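Cytokinin riboside 5'-monophosphate phosphoribohydrolase (Corynebacterium glutamicum, PDB 5ZBL) is a two-subunit Rossmann-like protein of the SLOG clan, built around a parallel beta sheet with helices packed on it. Local coordinates at residues A[171-176]-A[183-188]; A[124-129]-A[137-142]. All blocks are in the same frame, centred on the assembly; numbering follows the deposited sequence.

Contact 1: A[171-176]-A[183-188]; sequences CLIVES and KAMQTW. With EDO (1,2-ethanediol), chain E.
Ile-173 overlaps Ala-184 and Met-185 near the C-terminal end of helix 178-186 and also reaches the ring of Trp-188. Its two branches divide the work. With chi1 at -60°, CG1 sits beside the backbone N and CG2 is anti to it. CG2 meets the methyl of Ala-184, with Ile-173 CG2 to Ala-184 CB at 3.7 Å. The longer branch goes past that methyl. Its tip, Ile-173 CD1, sits 3.7 Å from Met-185 CG and also approaches Trp-188 CD1 at 4.0 Å. CD1 comes to the indole obliquely. The contact is thus mostly apolar, one branched strand residue set against three side chains.

The indole adds a polar end. Trp-188 NE1 points at the carbonyl of Cys-171, which lies at the ring edge, near its plane. The bond from Trp-188 NE1 to Cys-171 O is weak, at 3.5 Å with an N-H...O angle of 149°. Cys-171 is itself poorly ordered.

Lys-183 O takes two donors from Thr-187. Thr-187 N stands 3.1 Å from Lys-183 O, and Thr-187 OG1 stands 3.3 Å from the same oxygen, on the opposite face of its carbonyl plane. Further along the strand, Glu-175 bends at chi2 and receives a hydrogen bond from 1,2-ethanediol, with EDO O1 to Glu-175 OE2 at 2.9 Å. The diol, probably from the crystallisation liquor, is also bonded to Asp-143.

Strand 173-175 is the outermost strand on its side of the chain's parallel sheet. Strand 139-142 is its neighbour. Helix 178-186 follows it and packs back on the sheet, where Met-185 also touches Ala-140 and Trp-188 touches Pro-138. On the other face, Leu-172 and Val-174 pack on Leu-152 of helix 149-160.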
loop_
_atom_site.group_PDB
_atom_site.type_symbol
_atom_site.label_atom_id
_atom_site.label_comp_id
_atom_site.label_asym_id
_atom_site.label_seq_id
_atom_site.Cartn_x
_atom_site.Cartn_y
_atom_site.Cartn_z
ATOM N N CYS A 171 10.925 -10.162 -11.285
ATOM C CA CYS A 171 10.008 -10.312 -12.455
ATOM C C CYS A 171 9.141 -9.042 -12.667
ATOM O O CYS A 171 8.156 -9.032 -13.416
ATOM C CB CYS A 171 9.142 -11.559 -12.256
ATOM S SG CYS A 171 8.940 -11.964 -10.506
ATOM N N LEU A 172 9.560 -7.973 -12.002
ATOM C CA LEU A 172 8.900 -6.691 -12.003
ATOM C C LEU A 172 9.272 -5.894 -13.261
ATOM O O LEU A 172 10.448 -5.671 -13.508
ATOM C CB LEU A 172 9.372 -5.921 -10.752
ATOM C CG LEU A 172 8.899 -4.489 -10.634
ATOM C CD1 LEU A 172 7.377 -4.463 -10.662
ATOM C CD2 LEU A 172 9.463 -3.876 -9.368
ATOM N N ILE A 173 8.291 -5.439 -14.034
ATOM C CA ILE A 173 8.595 -4.597 -15.206
ATOM C C ILE A 173 8.742 -3.159 -14.752
ATOM O O ILE A 173 7.937 -2.666 -13.997
ATOM C CB ILE A 173 7.514 -4.727 -16.296
ATOM C CG1 ILE A 173 7.390 -6.190 -16.781
ATOM C CG2 ILE A 173 7.830 -3.862 -17.471
ATOM C CD1 ILE A 173 5.991 -6.520 -17.223
ATOM N N VAL A 174 9.819 -2.512 -15.163
ATOM C CA VAL A 174 10.066 -1.083 -14.896
ATOM C C VAL A 174 10.484 -0.381 -16.205
ATOM O O VAL A 174 11.524 -0.679 -16.727
ATOM C CB VAL A 174 11.208 -0.909 -13.879
ATOM C CG1 VAL A 174 11.440 0.586 -13.565
ATOM C CG2 VAL A 174 10.914 -1.732 -12.628
ATOM N N GLU A 175 9.683 0.532 -16.748
ATOM C CA GLU A 175 10.076 1.194 -17.998
ATOM C C GLU A 175 9.614 2.650 -18.053
ATOM O O GLU A 175 8.574 2.963 -17.578
ATOM C CB GLU A 175 9.551 0.443 -19.204
ATOM C CG GLU A 175 10.031 -0.993 -19.428
ATOM C CD GLU A 175 11.548 -1.224 -19.588
ATOM O OE1 GLU A 175 11.932 -2.414 -19.421
ATOM O OE2 GLU A 175 12.349 -0.287 -19.856
ATOM N N SER A 176 10.429 3.535 -18.603
ATOM C CA SER A 176 10.048 4.921 -18.833
ATOM C C SER A 176 9.349 5.031 -20.166
ATOM O O SER A 176 8.566 5.963 -20.365
ATOM C CB SER A 176 11.263 5.831 -18.823
ATOM O OG SER A 176 12.214 5.339 -19.764
ATOM N N LYS A 183 5.077 -3.708 -24.345
ATOM C CA LYS A 183 5.749 -4.861 -24.967
ATOM C C LYS A 183 6.174 -5.873 -23.934
ATOM O O LYS A 183 5.948 -7.063 -24.106
ATOM C CB LYS A 183 6.966 -4.438 -25.780
ATOM C CG LYS A 183 7.690 -5.580 -26.475
ATOM C CD LYS A 183 8.445 -5.100 -27.706
ATOM C CE LYS A 183 8.872 -6.272 -28.581
ATOM N NZ LYS A 183 10.286 -6.663 -28.340
ATOM N N ALA A 184 6.777 -5.400 -22.848
ATOM C CA ALA A 184 7.206 -6.304 -21.783
ATOM C C ALA A 184 6.018 -7.032 -21.120
ATOM O O ALA A 184 6.168 -8.197 -20.758
ATOM C CB ALA A 184 8.052 -5.568 -20.748
ATOM N N MET A 185 4.882 -6.334 -20.940
ATOM C CA MET A 185 3.657 -6.911 -20.368
ATOM C C MET A 185 2.993 -7.932 -21.351
ATOM O O MET A 185 2.403 -8.916 -20.913
ATOM C CB MET A 185 2.633 -5.800 -19.972
ATOM C CG MET A 185 3.014 -4.889 -18.789
ATOM S SD MET A 185 1.832 -3.539 -18.451
ATOM C CE MET A 185 0.584 -4.519 -17.644
ATOM N N GLN A 186 3.102 -7.705 -22.658
ATOM C CA GLN A 186 2.552 -8.635 -23.681
ATOM C C GLN A 186 3.309 -9.956 -23.760
ATOM O O GLN A 186 2.685 -11.033 -23.846
ATOM C CB GLN A 186 2.521 -7.972 -25.064
ATOM C CG GLN A 186 1.445 -6.911 -25.218
ATOM C CD GLN A 186 1.516 -6.177 -26.556
ATOM O OE1 GLN A 186 2.561 -5.652 -26.957
ATOM N NE2 GLN A 186 0.386 -6.107 -27.237
ATOM N N THR A 187 4.639 -9.880 -23.693
ATOM C CA THR A 187 5.543 -11.056 -23.804
ATOM C C THR A 187 5.887 -11.722 -22.469
ATOM O O THR A 187 6.601 -12.723 -22.440
ATOM C CB THR A 187 6.864 -10.704 -24.573
ATOM O OG1 THR A 187 7.703 -9.805 -23.808
ATOM C CG2 THR A 187 6.519 -10.075 -25.927
ATOM N N TRP A 188 5.353 -11.190 -21.373
ATOM C CA TRP A 188 5.626 -11.710 -20.024
ATOM C C TRP A 188 4.972 -13.082 -19.750
ATOM O O TRP A 188 3.862 -13.360 -20.219
ATOM C CB TRP A 188 5.127 -10.670 -19.020
ATOM C CG TRP A 188 5.314 -10.954 -17.613
ATOM C CD1 TRP A 188 6.296 -10.480 -16.811
ATOM C CD2 TRP A 188 4.441 -11.727 -16.779
ATOM N NE1 TRP A 188 6.116 -10.943 -15.520
ATOM C CE2 TRP A 188 4.979 -11.709 -15.481
ATOM C CE3 TRP A 188 3.257 -12.433 -17.007
ATOM C CZ2 TRP A 188 4.372 -12.365 -14.415
ATOM C CZ3 TRP A 188 2.651 -13.089 -15.937
ATOM C CH2 TRP A 188 3.208 -13.051 -14.669
HETATM C C1 EDO E . 14.256 2.318 -17.825
HETATM O O1 EDO E . 14.428 0.969 -18.267
HETATM C C2 EDO E . 13.334 2.348 -16.597
HETATM O O2 EDO E . 13.774 3.336 -15.658
#

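Contact 2: A[124-129]-A[137-142]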
loop_
_atom_site.group_PDB
_atom_site.type_symbol
_atom_site.label_atom_id
_atom_site.label_comp_id
_atom_site.label_asym_id
_atom_site.label_seq_id
_atom_site.Cartn_x
_atom_site.Cartn_y
_atom_site.Cartn_z
ATOM N N PHE A 124 1.228 -2.115 -3.745
ATOM C CA PHE A 124 1.665 -3.039 -2.718
ATOM C C PHE A 124 0.624 -4.102 -2.390
ATOM O O PHE A 124 0.964 -5.232 -1.991
ATOM C CB PHE A 124 2.124 -2.258 -1.481
ATOM C CG PHE A 124 3.522 -1.749 -1.603
ATOM C CD1 PHE A 124 4.579 -2.645 -1.597
ATOM C CD2 PHE A 124 3.797 -0.409 -1.735
ATOM C CE1 PHE A 124 5.884 -2.214 -1.712
ATOM C CE2 PHE A 124 5.100 0.033 -1.867
ATOM C CZ PHE A 124 6.138 -0.875 -1.864
ATOM N N GLU A 125 -0.636 -3.726 -2.552
ATOM C CA GLU A 125 -1.753 -4.647 -2.505
ATOM C C GLU A 125 -1.620 -5.759 -3.566
ATOM O O GLU A 125 -1.646 -6.968 -3.203
ATOM C CB GLU A 125 -3.057 -3.871 -2.617
ATOM C CG GLU A 125 -4.364 -4.644 -2.608
ATOM C CD GLU A 125 -4.741 -5.155 -1.264
ATOM O OE1 GLU A 125 -5.729 -4.665 -0.666
ATOM O OE2 GLU A 125 -4.046 -6.067 -0.823
ATOM N N VAL A 126 -1.385 -5.411 -4.834
ATOM C CA VAL A 126 -1.300 -6.509 -5.807
ATOM C C VAL A 126 -0.069 -7.381 -5.535
ATOM O O VAL A 126 -0.139 -8.583 -5.721
ATOM C CB VAL A 126 -1.410 -6.086 -7.285
ATOM C CG1 VAL A 126 -2.636 -5.219 -7.480
ATOM C CG2 VAL A 126 -0.172 -5.376 -7.772
ATOM N N TRP A 127 1.028 -6.786 -5.075
ATOM C CA TRP A 127 2.218 -7.567 -4.724
ATOM C C TRP A 127 1.981 -8.520 -3.569
ATOM O O TRP A 127 2.347 -9.685 -3.635
ATOM C CB TRP A 127 3.418 -6.657 -4.364
ATOM C CG TRP A 127 4.197 -6.192 -5.525
ATOM C CD1 TRP A 127 4.323 -6.805 -6.745
ATOM C CD2 TRP A 127 5.002 -5.021 -5.583
ATOM N NE1 TRP A 127 5.141 -6.078 -7.550
ATOM C CE2 TRP A 127 5.574 -4.973 -6.868
ATOM C CE3 TRP A 127 5.287 -3.999 -4.680
ATOM C CZ2 TRP A 127 6.418 -3.944 -7.267
ATOM C CZ3 TRP A 127 6.126 -2.976 -5.076
ATOM C CH2 TRP A 127 6.674 -2.948 -6.362
ATOM N N THR A 128 1.405 -8.003 -2.497
ATOM C CA THR A 128 1.020 -8.822 -1.372
ATOM C C THR A 128 0.157 -9.998 -1.843
ATOM O O THR A 128 0.248 -11.073 -1.268
ATOM C CB THR A 128 0.255 -7.995 -0.323
ATOM O OG1 THR A 128 1.058 -6.873 0.077
ATOM C CG2 THR A 128 -0.083 -8.828 0.895
ATOM N N TRP A 129 -0.665 -9.787 -2.875
ATOM C CA TRP A 129 -1.470 -10.857 -3.476
ATOM C C TRP A 129 -0.635 -11.789 -4.352
ATOM O O TRP A 129 -0.785 -13.013 -4.251
ATOM C CB TRP A 129 -2.627 -10.289 -4.308
ATOM C CG TRP A 129 -3.717 -9.703 -3.533
ATOM C CD1 TRP A 129 -3.984 -9.888 -2.210
ATOM C CD2 TRP A 129 -4.742 -8.825 -4.031
ATOM N NE1 TRP A 129 -5.096 -9.168 -1.847
ATOM C CE2 TRP A 129 -5.581 -8.502 -2.940
ATOM C CE3 TRP A 129 -5.023 -8.268 -5.288
ATOM C CZ2 TRP A 129 -6.691 -7.638 -3.065
ATOM C CZ3 TRP A 129 -6.132 -7.399 -5.410
ATOM C CH2 TRP A 129 -6.950 -7.107 -4.307
ATOM N N LYS A 137 -0.135 -12.080 -12.720
ATOM C CA LYS A 137 -0.325 -11.143 -13.791
ATOM C C LYS A 137 0.839 -10.171 -13.732
ATOM O O LYS A 137 1.285 -9.831 -12.662
ATOM C CB LYS A 137 -1.648 -10.392 -13.606
ATOM C CG LYS A 137 -2.900 -11.261 -13.733
ATOM C CD LYS A 137 -4.165 -10.488 -13.345
ATOM C CE LYS A 137 -5.438 -11.278 -13.670
ATOM N NZ LYS A 137 -6.655 -10.552 -13.212
ATOM N N PRO A 138 1.327 -9.701 -14.880
ATOM C CA PRO A 138 2.465 -8.761 -14.856
ATOM C C PRO A 138 2.125 -7.453 -14.150
ATOM O O PRO A 138 1.012 -6.956 -14.288
ATOM C CB PRO A 138 2.743 -8.491 -16.328
ATOM C CG PRO A 138 1.492 -8.875 -17.042
ATOM C CD PRO A 138 0.812 -9.947 -16.243
ATOM N N VAL A 139 3.072 -6.963 -13.359
ATOM C CA VAL A 139 2.967 -5.643 -12.692
ATOM C C VAL A 139 4.087 -4.786 -13.258
ATOM O O VAL A 139 5.241 -5.222 -13.312
ATOM C CB VAL A 139 3.101 -5.764 -11.195
ATOM C CG1 VAL A 139 2.962 -4.401 -10.510
ATOM C CG2 VAL A 139 2.060 -6.742 -10.690
ATOM N N ALA A 140 3.728 -3.602 -13.747
ATOM C CA ALA A 140 4.691 -2.726 -14.397
ATOM C C ALA A 140 4.695 -1.350 -13.750
ATOM O O ALA A 140 3.640 -0.795 -13.448
ATOM C CB ALA A 140 4.374 -2.602 -15.864
ATOM N N LEU A 141 5.891 -0.809 -13.551
ATOM C CA LEU A 141 6.064 0.543 -13.050
ATOM C C LEU A 141 6.430 1.446 -14.225
ATOM O O LEU A 141 7.458 1.269 -14.855
ATOM C CB LEU A 141 7.149 0.571 -11.984
ATOM C CG LEU A 141 7.036 -0.402 -10.823
ATOM C CD1 LEU A 141 8.189 -0.135 -9.863
ATOM C CD2 LEU A 141 5.691 -0.260 -10.135
ATOM N N TYR A 142 5.547 2.384 -14.532
ATOM C CA TYR A 142 5.760 3.325 -15.617
ATOM C C TYR A 142 6.631 4.441 -15.038
ATOM O O TYR A 142 6.134 5.353 -14.337
ATOM C CB TYR A 142 4.404 3.822 -16.155
ATOM C CG TYR A 142 4.396 4.712 -17.398
ATOM C CD1 TYR A 142 5.320 4.550 -18.425
ATOM C CD2 TYR A 142 3.423 5.702 -17.544
ATOM C CE1 TYR A 142 5.268 5.335 -19.547
ATOM C CE2 TYR A 142 3.356 6.490 -18.670
ATOM C CZ TYR A 142 4.295 6.317 -19.674
ATOM O OH TYR A 142 4.269 7.116 -20.837
#
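Val-126 and Trp-127 pack on Val-139, joining helix to strand in the beta-alpha-beta unit made by strand 110-112, helix 117-130 and strand 139-142. Such units build up Rossmann-like folds. The contact is buried and apolar, and no hydrogen bond crosses it.

At the start of the helical segment, Phe-124 turns to Leu-151 and Leu-155 of helix 149-160. Its CD1 also lies in the plane of the Trp-127 ring, at the edge of that ring. Glu-125 forms a salt bridge with Lys-100; a glycerol is hydrogen-bonded to the same carboxylate.

Val-126 is the first residue to reach the strand. Its methyl CG2 meets a methyl of Val-139, with Val-126 CG2 to Val-139 CG2 at 3.9 Å. Both valines also pack on Phe-110 of strand 110-112, so all three elements of the unit meet here.

Trp-127 comes to the other methyl. Its first bond does not head for the strand, but the indole swings round (chi1 -84°) and brings NE1 close to Val-139. Trp-127 NE1 lies 4.0 Å from Val-139 CG1, which sits obliquely to the ring. Val-139 thus splits its branches: CG2 goes to Val-126 and CG1 to Trp-127. Trp-127 also meets Phe-168 edge-to-face and touches Leu-155.

Thr-128 lies on the side of the helix that packs on Ala-117 of the second subunit. Thr-128 OG1 donates to Phe-124 O at 2.6 Å. The backbone Thr-128 N reaches the same oxygen at 2.9 Å, from the opposite face of its carbonyl plane. Trp-129 closes the segment: Glu-125 OE2 stands 3.3 Å above one face of its ring, offset toward the rim.

In the fold
The centres of contacts 1 and 2 lie about 11 Å apart, and the two strands involved are parallel neighbours. Leu-141 joins them through two probable hydrogen bonds: Leu-141 N to Ile-173 O at 2.8 Å and Leu-141 O to Glu-175 N at 3.0 Å. The two helices lie on opposite faces of this sheet: contact 1 has helix 178-186 on one, contact 2 has helix 117-130 on the other. Side chains also run between the contacts. Trp-127 touches Leu-172, while Leu-172 CD1 packs 3.5 Å from Val-139 O. The 1,2-ethanediol lies at the far end of strand 173-175, away from the Trp-188 ring.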